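Local coordinates for adenosine kinase (Trypanosoma brucei brucei, PDB 4N09), which probably phosphorylates adenosine to AMP at the expense of ATP, with magnesium as cofactor, in the purine salvage pathway, at residues V11-N16 against I166-G171; C15-D20 against V87-C92; D220-N225 against K260-V265. All coordinates share one frame; numbering follows the deposited sequence.

How the contacts relate
From the N terminus, strand 11-14 takes an interior place in the large sheet, between strands 87-94 and 166-169, and its C-terminal turn leads into strand 18-24 of the smaller, five-stranded sheet. Contact 2 closes first, when strand 87-94 returns against this turn; contact 1 starts from the same stretch and closes a longer loop at 166-171 that encloses the one closed by contact 2. The two share Cys15 and Asn16, touch each other and both reach adenosine. Contact 3 follows in series, a short loop with helices 226-236 and 243-252 between its segments. It belongs to the same large sheet, its centre about 14 Å from that of contact 1, and ends at the bound ADP.

Contact 1. Residues V11-N16 against I166-G171; sequences VYVQCN and IFYFSG. With ADN (adenosine), chain E.
Tyr12 and Gln14 face Phe167 and Phe169 across two neighbouring parallel strands, 11-14 and 166-169, in register from Val11 opposite Ile166 to Gln14 opposite Phe169. The backbone ladder uses both the NH and the CO of Tyr12: its N gives a nearly straight bond to Ile166 O (2.8 Å), and its O receives Tyr168 N at the same length. Gln14 N then donates to Tyr168 O at 3.1 Å, and the ladder fades with a weak bond from Ser170 N to Gln14 O. The outward-turned backbone of Val11 and Val13 is paired on the other flank with strand 87-94 and the residue before it.

On the face of Tyr12, Gln14, Phe167 and Phe169, the phenol OH of Tyr12 is satisfied within its own strand by donating to Gln14 OE1 (2.6 Å), met almost head-on to the amide C=O. The two residues rise from the same face, two positions apart, and with CG anti to the backbone N in both (chi1 179° and -172°) phenol and amide meet. The bond holds the Gln14 amide beside the CE1-CZ rim of Phe169, the two planes 40° apart, while Gln14 CB sits over that ring face in a CH-pi contact, 3.6 Å from its centroid. Tyr12 brings its CE2 edge to Phe169 CE2, while its CB meets Phe167 CD1. On the other face, Val13 CG1 touches the edge of the Tyr168 ring at CD2 (3.8 Å), and Tyr168 OH finds its partner in Asn198.

Beyond the strand end, Asn16 ND2 donates to adenosine N1 at 3.2 Å and, weakly, to Phe172 O. Paired central parallel strands whose C-terminal ends carry nucleoside-binding residues are characteristic of the ribokinase-like alpha/beta fold of PfkB kinases.

Contact 2. Residues C15-D20 against V87-C92; sequences CNPLLD and VTYVGC. With ADN (adenosine), chain E.
Tyr89 pushes its phenol end into the bend of Cys15, Asn16 and Pro17. Its OH lies 3.1 Å from Pro17 N, a van der Waals contact, since the proline nitrogen carries no proton, and is flanked by Pro17 CD at 3.4 Å and Cys15 CB at 3.7 Å. On its way in, the ring brings CE1 near Pro17 CB and CE2 near Cys15 CB. CG of Tyr89 stands anti to its own N (chi1 177°), and the extended side chain thereby reaches the bend although its first bond is not aimed there.

The backbones come together beside this ring. Cys15 N gives a weak bond to Val90 O, prolonging the pairing of strands 11-14 and 87-94 just past the end of the first. Gly91 CA lies near Cys15 O and Pro17 CD, backbone against backbone and proline ring. Farther on, Pro17 CG rests against Cys92 O (3.5 Å).

The bend so held directs its next residues to adenosine. Leu18 CD1 packs against the base at N3 (3.5 Å). Asp20 takes both ribose hydroxyls in its carboxylate, O2' donating to OD1 at 2.6 Å and O3' to OD2 at 2.8 Å; Gly66, Asn70 and Asp302 supply further bonds to the nucleoside.

Strand 87-94 runs between 11-14 and 112-118 in the large sheet, with Tyr89 touching Val13 on one side and Met113 on the other. After strand 11-14 the chain leaves that sheet through the bend and, as strand 18-24, enters the small one between strands 61-64 and 124-131.

Contact 3. Residues D220-N225 against K260-V265; sequences DIIVAN and KGRVVV. With ADP (adenosine-5'-diphosphate), chain F.
Ile222 lies across Arg262 at the start of two parallel strands, 221-225 and 263-265, which are linked by an intervening helical segment in the beta-alpha-beta manner of the ribokinase-like fold. The tip of the isoleucine, CD1, rests over one face of the guanidinium, 3.9 Å from Arg262 NE. Arg262 reaches this place by folding back on itself: CG is anti to the backbone N, but the chain turns at chi2 (78°) and again at chi3 (54°). Its nitrogens are then gripped by backbone carbonyls beyond the strands, NE by Thr219 O, NH1 by Pro255 O and NH2 by Val254 O, which fixes the rotation of the group beneath Ile222 CD1.

Ile221, Val223, Val263 and Val265 occupy the other face. Ile221 and Val263 point the same way side by side, CG1 against CB at 4.0 Å; Val223 CG2 and Val265 CB meet at 4.2 Å. Helix 300-312 covers this face through Tyr312, Met305 and Phe304. Between the faces runs a regular ladder: Asp220 O accepts from Val263 N, Ile222 N donates to Val263 O, Ile222 O accepts from Val265 N, and Ala224 N donates to Val265 O.

Asp220 bends its carboxylate beside Lys260 CB, but OD1 is bonded to Tyr256 OH and OD2 to Phe195 N. At the opposite end of its segment, Asn225 is the N-cap of helix 226-236. Its OD1 accepts from Glu228 N, while its ND2 donates to ADP O1B at 3.1 Å, with an N-H...O angle of 164°.

Contact 1. Residues V11-N16 against I166-G171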
loop_
_atom_site.group_PDB
_atom_site.type_symbol
_atom_site.label_atom_id
_atom_site.label_comp_id
_atom_site.label_asym_id
_atom_site.label_seq_id
_atom_site.Cartn_x
_atom_site.Cartn_y
_atom_site.Cartn_z
ATOM N N VAL A 11 -6.299 -3.461 -13.259
ATOM C CA VAL A 11 -5.276 -3.631 -12.199
ATOM C C VAL A 11 -5.727 -4.586 -11.086
ATOM O O VAL A 11 -6.910 -4.628 -10.682
ATOM C CB VAL A 11 -4.599 -2.325 -11.733
ATOM C CG1 VAL A 11 -5.171 -1.132 -12.432
ATOM C CG2 VAL A 11 -4.643 -2.146 -10.229
ATOM N N TYR A 12 -4.770 -5.382 -10.644
ATOM C CA TYR A 12 -4.984 -6.379 -9.602
ATOM C C TYR A 12 -4.202 -5.944 -8.386
ATOM O O TYR A 12 -3.017 -5.629 -8.485
ATOM C CB TYR A 12 -4.453 -7.722 -10.098
ATOM C CG TYR A 12 -4.559 -8.860 -9.150
ATOM C CD1 TYR A 12 -5.583 -9.795 -9.267
ATOM C CD2 TYR A 12 -3.631 -9.034 -8.144
ATOM C CE1 TYR A 12 -5.695 -10.852 -8.368
ATOM C CE2 TYR A 12 -3.714 -10.104 -7.261
ATOM C CZ TYR A 12 -4.746 -11.011 -7.378
ATOM O OH TYR A 12 -4.824 -12.071 -6.492
ATOM N N VAL A 13 -4.870 -5.923 -7.243
ATOM C CA VAL A 13 -4.270 -5.481 -5.992
ATOM C C VAL A 13 -4.512 -6.535 -4.944
ATOM O O VAL A 13 -5.621 -7.071 -4.851
ATOM C CB VAL A 13 -4.909 -4.173 -5.484
ATOM C CG1 VAL A 13 -4.348 -3.780 -4.125
ATOM C CG2 VAL A 13 -4.682 -3.058 -6.464
ATOM N N GLN A 14 -3.500 -6.790 -4.129
ATOM C CA GLN A 14 -3.629 -7.748 -3.063
ATOM C C GLN A 14 -2.972 -7.210 -1.829
ATOM O O GLN A 14 -1.851 -6.722 -1.895
ATOM C CB GLN A 14 -2.994 -9.071 -3.465
ATOM C CG GLN A 14 -3.253 -10.181 -2.473
ATOM C CD GLN A 14 -3.173 -11.569 -3.109
ATOM O OE1 GLN A 14 -3.580 -11.778 -4.264
ATOM N NE2 GLN A 14 -2.682 -12.538 -2.340
ATOM N N CYS A 15 -3.680 -7.311 -0.709
ATOM C CA CYS A 15 -3.203 -6.834 0.574
ATOM C C CYS A 15 -4.043 -7.426 1.682
ATOM O O CYS A 15 -4.864 -8.303 1.442
ATOM C CB CYS A 15 -3.250 -5.300 0.613
ATOM S SG CYS A 15 -2.266 -4.530 1.938
ATOM N N ASN A 16 -3.857 -6.913 2.889
ATOM C CA ASN A 16 -4.595 -7.329 4.063
ATOM C C ASN A 16 -5.696 -6.346 4.400
ATOM O O ASN A 16 -5.406 -5.219 4.747
ATOM C CB ASN A 16 -3.626 -7.387 5.222
ATOM C CG ASN A 16 -2.452 -8.283 4.931
ATOM O OD1 ASN A 16 -2.589 -9.284 4.219
ATOM N ND2 ASN A 16 -1.308 -7.951 5.474
ATOM N N ILE A 166 -1.712 -5.007 -14.748
ATOM C CA ILE A 166 -0.860 -4.424 -13.720
ATOM C C ILE A 166 -1.170 -5.045 -12.370
ATOM O O ILE A 166 -2.332 -5.165 -11.998
ATOM C CB ILE A 166 -1.142 -2.941 -13.615
ATOM C CG1 ILE A 166 -0.698 -2.241 -14.900
ATOM C CG2 ILE A 166 -0.400 -2.352 -12.427
ATOM C CD1 ILE A 166 -1.368 -0.901 -15.100
ATOM N N PHE A 167 -0.130 -5.470 -11.661
ATOM C CA PHE A 167 -0.290 -6.231 -10.433
ATOM C C PHE A 167 0.437 -5.492 -9.316
ATOM O O PHE A 167 1.634 -5.241 -9.436
ATOM C CB PHE A 167 0.337 -7.605 -10.581
ATOM C CG PHE A 167 -0.331 -8.466 -11.587
ATOM C CD1 PHE A 167 -1.123 -9.516 -11.187
ATOM C CD2 PHE A 167 -0.165 -8.234 -12.960
ATOM C CE1 PHE A 167 -1.752 -10.317 -12.143
ATOM C CE2 PHE A 167 -0.795 -9.029 -13.915
ATOM C CZ PHE A 167 -1.586 -10.079 -13.500
ATOM N N TYR A 168 -0.281 -5.158 -8.246
ATOM C CA TYR A 168 0.303 -4.446 -7.121
ATOM C C TYR A 168 0.059 -5.191 -5.818
ATOM O O TYR A 168 -1.079 -5.444 -5.435
ATOM C CB TYR A 168 -0.266 -3.043 -7.014
ATOM C CG TYR A 168 0.052 -2.417 -5.682
ATOM C CD1 TYR A 168 1.333 -2.012 -5.375
ATOM C CD2 TYR A 168 -0.920 -2.271 -4.715
ATOM C CE1 TYR A 168 1.634 -1.448 -4.136
ATOM C CE2 TYR A 168 -0.644 -1.729 -3.476
ATOM C CZ TYR A 168 0.634 -1.312 -3.184
ATOM O OH TYR A 168 0.896 -0.771 -1.942
ATOM N N PHE A 169 1.146 -5.589 -5.174
ATOM C CA PHE A 169 1.099 -6.208 -3.862
ATOM C C PHE A 169 1.792 -5.294 -2.902
ATOM O O PHE A 169 2.855 -4.789 -3.204
ATOM C CB PHE A 169 1.860 -7.523 -3.840
ATOM C CG PHE A 169 1.065 -8.686 -4.316
ATOM C CD1 PHE A 169 0.754 -9.727 -3.465
ATOM C CD2 PHE A 169 0.662 -8.760 -5.621
ATOM C CE1 PHE A 169 0.032 -10.805 -3.904
ATOM C CE2 PHE A 169 -0.058 -9.837 -6.073
ATOM C CZ PHE A 169 -0.385 -10.858 -5.207
ATOM N N SER A 170 1.215 -5.105 -1.729
ATOM C CA SER A 170 1.916 -4.363 -0.704
ATOM C C SER A 170 2.952 -5.289 -0.084
ATOM O O SER A 170 2.800 -6.505 -0.091
ATOM C CB SER A 170 0.943 -3.854 0.359
ATOM O OG SER A 170 0.598 -4.910 1.223
ATOM N N GLY A 171 4.003 -4.701 0.463
ATOM C CA GLY A 171 5.022 -5.472 1.166
ATOM C C GLY A 171 4.452 -6.204 2.357
ATOM O O GLY A 171 4.913 -7.274 2.706
HETATM O "O5'" ADN E . -1.129 3.473 5.329
HETATM C "C5'" ADN E . -1.750 3.234 6.592
HETATM C "C4'" ADN E . -2.592 1.987 6.513
HETATM O "O4'" ADN E . -1.766 0.881 6.819
HETATM C "C3'" ADN E . -3.714 1.907 7.513
HETATM O "O3'" ADN E . -4.884 2.182 6.763
HETATM C "C2'" ADN E . -3.686 0.478 8.047
HETATM O "O2'" ADN E . -4.944 -0.253 8.013
HETATM C "C1'" ADN E . -2.667 -0.167 7.134
HETATM N N9 ADN E . -1.826 -1.222 7.690
HETATM C C8 ADN E . -0.999 -1.092 8.740
HETATM N N7 ADN E . -0.304 -2.226 8.993
HETATM C C5 ADN E . -0.725 -3.071 8.040
HETATM C C6 ADN E . -0.407 -4.446 7.720
HETATM N N6 ADN E . 0.494 -5.107 8.452
HETATM N N1 ADN E . -1.045 -4.962 6.664
HETATM C C2 ADN E . -1.940 -4.267 5.916
HETATM N N3 ADN E . -2.283 -3.003 6.157
HETATM C C4 ADN E . -1.702 -2.400 7.177
#

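Contact 2. Residues C15-D20 against V87-C92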
loop_
_atom_site.group_PDB
_atom_site.type_symbol
_atom_site.label_atom_id
_atom_site.label_comp_id
_atom_site.label_asym_id
_atom_site.label_seq_id
_atom_site.Cartn_x
_atom_site.Cartn_y
_atom_site.Cartn_z
ATOM N N CYS A 15 -3.680 -7.311 -0.709
ATOM C CA CYS A 15 -3.203 -6.834 0.574
ATOM C C CYS A 15 -4.043 -7.426 1.682
ATOM O O CYS A 15 -4.864 -8.303 1.442
ATOM C CB CYS A 15 -3.250 -5.300 0.613
ATOM S SG CYS A 15 -2.266 -4.530 1.938
ATOM N N ASN A 16 -3.857 -6.913 2.889
ATOM C CA ASN A 16 -4.595 -7.329 4.063
ATOM C C ASN A 16 -5.696 -6.346 4.400
ATOM O O ASN A 16 -5.406 -5.219 4.747
ATOM C CB ASN A 16 -3.626 -7.387 5.222
ATOM C CG ASN A 16 -2.452 -8.283 4.931
ATOM O OD1 ASN A 16 -2.589 -9.284 4.219
ATOM N ND2 ASN A 16 -1.308 -7.951 5.474
ATOM N N PRO A 17 -6.963 -6.737 4.239
ATOM C CA PRO A 17 -8.031 -5.763 4.516
ATOM C C PRO A 17 -8.252 -5.636 6.018
ATOM O O PRO A 17 -8.471 -6.639 6.673
ATOM C CB PRO A 17 -9.247 -6.356 3.813
ATOM C CG PRO A 17 -8.961 -7.811 3.705
ATOM C CD PRO A 17 -7.480 -8.013 3.726
ATOM N N LEU A 18 -8.116 -4.426 6.551
ATOM C CA LEU A 18 -8.163 -4.180 7.989
ATOM C C LEU A 18 -9.066 -3.024 8.275
ATOM O O LEU A 18 -9.150 -2.088 7.484
ATOM C CB LEU A 18 -6.802 -3.796 8.534
ATOM C CG LEU A 18 -5.641 -4.726 8.223
ATOM C CD1 LEU A 18 -4.361 -4.136 8.797
ATOM C CD2 LEU A 18 -5.893 -6.111 8.763
ATOM N N LEU A 19 -9.767 -3.111 9.398
ATOM C CA LEU A 19 -10.583 -2.027 9.859
ATOM C C LEU A 19 -9.753 -1.182 10.784
ATOM O O LEU A 19 -9.207 -1.689 11.754
ATOM C CB LEU A 19 -11.792 -2.543 10.614
ATOM C CG LEU A 19 -12.770 -1.395 10.878
ATOM C CD1 LEU A 19 -13.943 -1.420 9.906
ATOM C CD2 LEU A 19 -13.239 -1.454 12.319
ATOM N N ASP A 20 -9.670 0.109 10.485
ATOM C CA ASP A 20 -8.907 1.028 11.303
ATOM C C ASP A 20 -9.742 1.534 12.473
ATOM O O ASP A 20 -10.829 2.117 12.292
ATOM C CB ASP A 20 -8.383 2.214 10.485
ATOM C CG ASP A 20 -7.235 1.840 9.567
ATOM O OD1 ASP A 20 -6.655 0.743 9.722
ATOM O OD2 ASP A 20 -6.885 2.655 8.680
ATOM N N VAL A 87 -10.342 -1.862 -11.019
ATOM C CA VAL A 87 -9.550 -2.522 -9.982
ATOM C C VAL A 87 -10.239 -3.713 -9.376
ATOM O O VAL A 87 -11.400 -3.651 -9.045
ATOM C CB VAL A 87 -9.239 -1.579 -8.816
ATOM C CG1 VAL A 87 -8.355 -2.262 -7.789
ATOM C CG2 VAL A 87 -8.532 -0.334 -9.305
ATOM N N THR A 88 -9.473 -4.777 -9.186
ATOM C CA THR A 88 -9.910 -5.937 -8.431
ATOM C C THR A 88 -8.999 -6.116 -7.228
ATOM O O THR A 88 -7.795 -5.943 -7.351
ATOM C CB THR A 88 -9.832 -7.197 -9.309
ATOM O OG1 THR A 88 -10.652 -6.990 -10.466
ATOM C CG2 THR A 88 -10.298 -8.452 -8.541
ATOM N N TYR A 89 -9.576 -6.428 -6.075
ATOM C CA TYR A 89 -8.823 -6.539 -4.849
ATOM C C TYR A 89 -9.032 -7.903 -4.275
ATOM O O TYR A 89 -10.140 -8.413 -4.264
ATOM C CB TYR A 89 -9.319 -5.518 -3.821
ATOM C CG TYR A 89 -8.652 -5.566 -2.453
ATOM C CD1 TYR A 89 -9.134 -6.382 -1.455
ATOM C CD2 TYR A 89 -7.556 -4.769 -2.160
ATOM C CE1 TYR A 89 -8.529 -6.424 -0.206
ATOM C CE2 TYR A 89 -6.953 -4.798 -0.913
ATOM C CZ TYR A 89 -7.449 -5.621 0.061
ATOM O OH TYR A 89 -6.857 -5.680 1.306
ATOM N N VAL A 90 -7.953 -8.458 -3.754
ATOM C CA VAL A 90 -7.978 -9.760 -3.163
ATOM C C VAL A 90 -7.408 -9.715 -1.753
ATOM O O VAL A 90 -6.339 -9.163 -1.506
ATOM C CB VAL A 90 -7.145 -10.735 -4.012
ATOM C CG1 VAL A 90 -7.023 -12.083 -3.324
ATOM C CG2 VAL A 90 -7.773 -10.893 -5.394
ATOM N N GLY A 91 -8.133 -10.319 -0.828
ATOM C CA GLY A 91 -7.692 -10.424 0.554
ATOM C C GLY A 91 -8.623 -11.365 1.253
ATOM O O GLY A 91 -9.539 -11.885 0.646
ATOM N N CYS A 92 -8.408 -11.571 2.541
ATOM C CA CYS A 92 -9.282 -12.441 3.326
ATOM C C CYS A 92 -9.932 -11.657 4.470
ATOM O O CYS A 92 -9.252 -10.929 5.214
ATOM C CB CYS A 92 -8.488 -13.613 3.881
ATOM S SG CYS A 92 -9.466 -14.937 4.619
HETATM O "O5'" ADN E . -1.129 3.473 5.329
HETATM C "C5'" ADN E . -1.750 3.234 6.592
HETATM C "C4'" ADN E . -2.592 1.987 6.513
HETATM O "O4'" ADN E . -1.766 0.881 6.819
HETATM C "C3'" ADN E . -3.714 1.907 7.513
HETATM O "O3'" ADN E . -4.884 2.182 6.763
HETATM C "C2'" ADN E . -3.686 0.478 8.047
HETATM O "O2'" ADN E . -4.944 -0.253 8.013
HETATM C "C1'" ADN E . -2.667 -0.167 7.134
HETATM N N9 ADN E . -1.826 -1.222 7.690
HETATM C C8 ADN E . -0.999 -1.092 8.740
HETATM N N7 ADN E . -0.304 -2.226 8.993
HETATM C C5 ADN E . -0.725 -3.071 8.040
HETATM C C6 ADN E . -0.407 -4.446 7.720
HETATM N N6 ADN E . 0.494 -5.107 8.452
HETATM N N1 ADN E . -1.045 -4.962 6.664
HETATM C C2 ADN E . -1.940 -4.267 5.916
HETATM N N3 ADN E . -2.283 -3.003 6.157
HETATM C C4 ADN E . -1.702 -2.400 7.177
#

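Contact 3. Residues D220-N225 against K260-V265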
loop_
_atom_site.group_PDB
_atom_site.type_symbol
_atom_site.label_atom_id
_atom_site.label_comp_id
_atom_site.label_asym_id
_atom_site.label_seq_id
_atom_site.Cartn_x
_atom_site.Cartn_y
_atom_site.Cartn_z
ATOM N N ASP A 220 9.005 -5.562 -11.199
ATOM C CA ASP A 220 9.384 -4.571 -12.191
ATOM C C ASP A 220 9.536 -3.205 -11.547
ATOM O O ASP A 220 10.416 -2.442 -11.913
ATOM C CB ASP A 220 8.329 -4.523 -13.308
ATOM C CG ASP A 220 8.215 -5.845 -14.055
ATOM O OD1 ASP A 220 9.185 -6.192 -14.770
ATOM O OD2 ASP A 220 7.172 -6.531 -13.920
ATOM N N ILE A 221 8.602 -2.846 -10.662
ATOM C CA ILE A 221 8.647 -1.554 -10.003
ATOM C C ILE A 221 8.670 -1.715 -8.503
ATOM O O ILE A 221 7.797 -2.354 -7.932
ATOM C CB ILE A 221 7.445 -0.672 -10.394
ATOM C CG1 ILE A 221 7.447 -0.460 -11.898
ATOM C CG2 ILE A 221 7.507 0.669 -9.667
ATOM C CD1 ILE A 221 6.558 0.671 -12.378
ATOM N N ILE A 222 9.608 -1.034 -7.868
ATOM C CA ILE A 222 9.709 -1.041 -6.429
ATOM C C ILE A 222 9.468 0.346 -5.907
ATOM O O ILE A 222 10.162 1.281 -6.280
ATOM C CB ILE A 222 11.108 -1.440 -5.973
ATOM C CG1 ILE A 222 11.428 -2.844 -6.435
ATOM C CG2 ILE A 222 11.210 -1.371 -4.466
ATOM C CD1 ILE A 222 12.911 -3.142 -6.315
ATOM N N VAL A 223 8.534 0.464 -4.975
ATOM C CA VAL A 223 8.170 1.752 -4.419
ATOM C C VAL A 223 8.377 1.765 -2.920
ATOM O O VAL A 223 8.082 0.797 -2.248
ATOM C CB VAL A 223 6.704 2.057 -4.678
ATOM C CG1 VAL A 223 6.393 3.458 -4.177
ATOM C CG2 VAL A 223 6.410 1.965 -6.155
ATOM N N ALA A 224 8.879 2.869 -2.405
ATOM C CA ALA A 224 9.056 3.013 -0.983
ATOM C C ALA A 224 9.211 4.445 -0.586
ATOM O O ALA A 224 9.329 5.303 -1.435
ATOM C CB ALA A 224 10.285 2.238 -0.531
ATOM N N ASN A 225 9.232 4.695 0.716
ATOM C CA ASN A 225 9.609 6.018 1.251
ATOM C C ASN A 225 11.066 6.063 1.737
ATOM O O ASN A 225 11.796 5.068 1.665
ATOM C CB ASN A 225 8.653 6.446 2.366
ATOM C CG ASN A 225 8.785 5.586 3.601
ATOM O OD1 ASN A 225 9.852 5.053 3.906
ATOM N ND2 ASN A 225 7.717 5.465 4.329
ATOM N N LYS A 260 10.285 -5.731 -18.842
ATOM C CA LYS A 260 9.753 -4.371 -18.961
ATOM C C LYS A 260 10.731 -3.299 -18.515
ATOM O O LYS A 260 10.610 -2.163 -18.927
ATOM C CB LYS A 260 8.448 -4.215 -18.172
ATOM C CG LYS A 260 7.349 -5.127 -18.677
ATOM C CD LYS A 260 6.066 -4.354 -18.932
ATOM C CE LYS A 260 5.068 -5.215 -19.678
ATOM N NZ LYS A 260 4.032 -4.385 -20.349
ATOM N N GLY A 261 11.660 -3.637 -17.634
ATOM C CA GLY A 261 12.579 -2.642 -17.103
ATOM C C GLY A 261 12.286 -2.332 -15.650
ATOM O O GLY A 261 11.186 -1.902 -15.287
ATOM N N ARG A 262 13.284 -2.554 -14.813
ATOM C CA ARG A 262 13.164 -2.295 -13.399
ATOM C C ARG A 262 13.154 -0.805 -13.137
ATOM O O ARG A 262 13.952 -0.042 -13.691
ATOM C CB ARG A 262 14.315 -2.972 -12.667
ATOM C CG ARG A 262 14.701 -2.394 -11.313
ATOM C CD ARG A 262 13.759 -2.799 -10.179
ATOM N NE ARG A 262 13.516 -4.250 -9.979
ATOM C CZ ARG A 262 14.422 -5.151 -9.580
ATOM N NH1 ARG A 262 14.102 -6.441 -9.404
ATOM N NH2 ARG A 262 15.667 -4.769 -9.365
ATOM N N VAL A 263 12.240 -0.389 -12.274
ATOM C CA VAL A 263 12.092 1.017 -11.926
ATOM C C VAL A 263 12.032 1.116 -10.423
ATOM O O VAL A 263 11.430 0.266 -9.757
ATOM C CB VAL A 263 10.775 1.584 -12.504
ATOM C CG1 VAL A 263 10.572 3.037 -12.074
ATOM C CG2 VAL A 263 10.755 1.456 -14.020
ATOM N N VAL A 264 12.586 2.181 -9.872
ATOM C CA VAL A 264 12.562 2.357 -8.426
ATOM C C VAL A 264 12.076 3.758 -8.099
ATOM O O VAL A 264 12.614 4.739 -8.591
ATOM C CB VAL A 264 13.965 2.095 -7.820
ATOM C CG1 VAL A 264 13.982 2.339 -6.315
ATOM C CG2 VAL A 264 14.396 0.670 -8.099
ATOM N N VAL A 265 11.092 3.828 -7.213
ATOM C CA VAL A 265 10.464 5.081 -6.825
ATOM C C VAL A 265 10.512 5.236 -5.293
ATOM O O VAL A 265 9.909 4.458 -4.572
ATOM C CB VAL A 265 9.007 5.095 -7.278
ATOM C CG1 VAL A 265 8.366 6.438 -7.003
ATOM C CG2 VAL A 265 8.926 4.812 -8.751
HETATM P PB ADP F . 4.637 7.820 3.548
HETATM O O1B ADP F . 5.017 6.409 3.066
HETATM O O2B ADP F . 3.155 8.052 3.844
HETATM O O3B ADP F . 5.508 8.408 4.652
HETATM P PA ADP F . 5.723 10.081 2.171
HETATM O O1A ADP F . 5.580 10.668 3.576
HETATM O O2A ADP F . 7.091 9.993 1.491
HETATM O O3A ADP F . 5.009 8.639 2.192
HETATM O "O5'" ADP F . 4.758 10.961 1.219
HETATM C "C5'" ADP F . 4.173 10.470 0.036
HETATM C "C4'" ADP F . 3.871 11.693 -0.759
HETATM O "O4'" ADP F . 2.885 12.437 -0.064
HETATM C "C3'" ADP F . 5.080 12.604 -0.941
HETATM O "O3'" ADP F . 5.893 12.219 -2.058
HETATM C "C2'" ADP F . 4.383 13.928 -1.107
HETATM O "O2'" ADP F . 3.907 14.045 -2.418
HETATM C "C1'" ADP F . 3.157 13.828 -0.231
HETATM N N9 ADP F . 3.428 14.444 1.102
HETATM C C8 ADP F . 3.719 13.754 2.215
HETATM N N7 ADP F . 3.902 14.599 3.243
HETATM C C5 ADP F . 3.723 15.844 2.798
HETATM C C6 ADP F . 3.764 17.188 3.383
HETATM N N6 ADP F . 4.034 17.335 4.693
HETATM N N1 ADP F . 3.534 18.254 2.583
HETATM C C2 ADP F . 3.258 18.104 1.282
HETATM N N3 ADP F . 3.193 16.896 0.717
HETATM C C4 ADP F . 3.414 15.748 1.396
#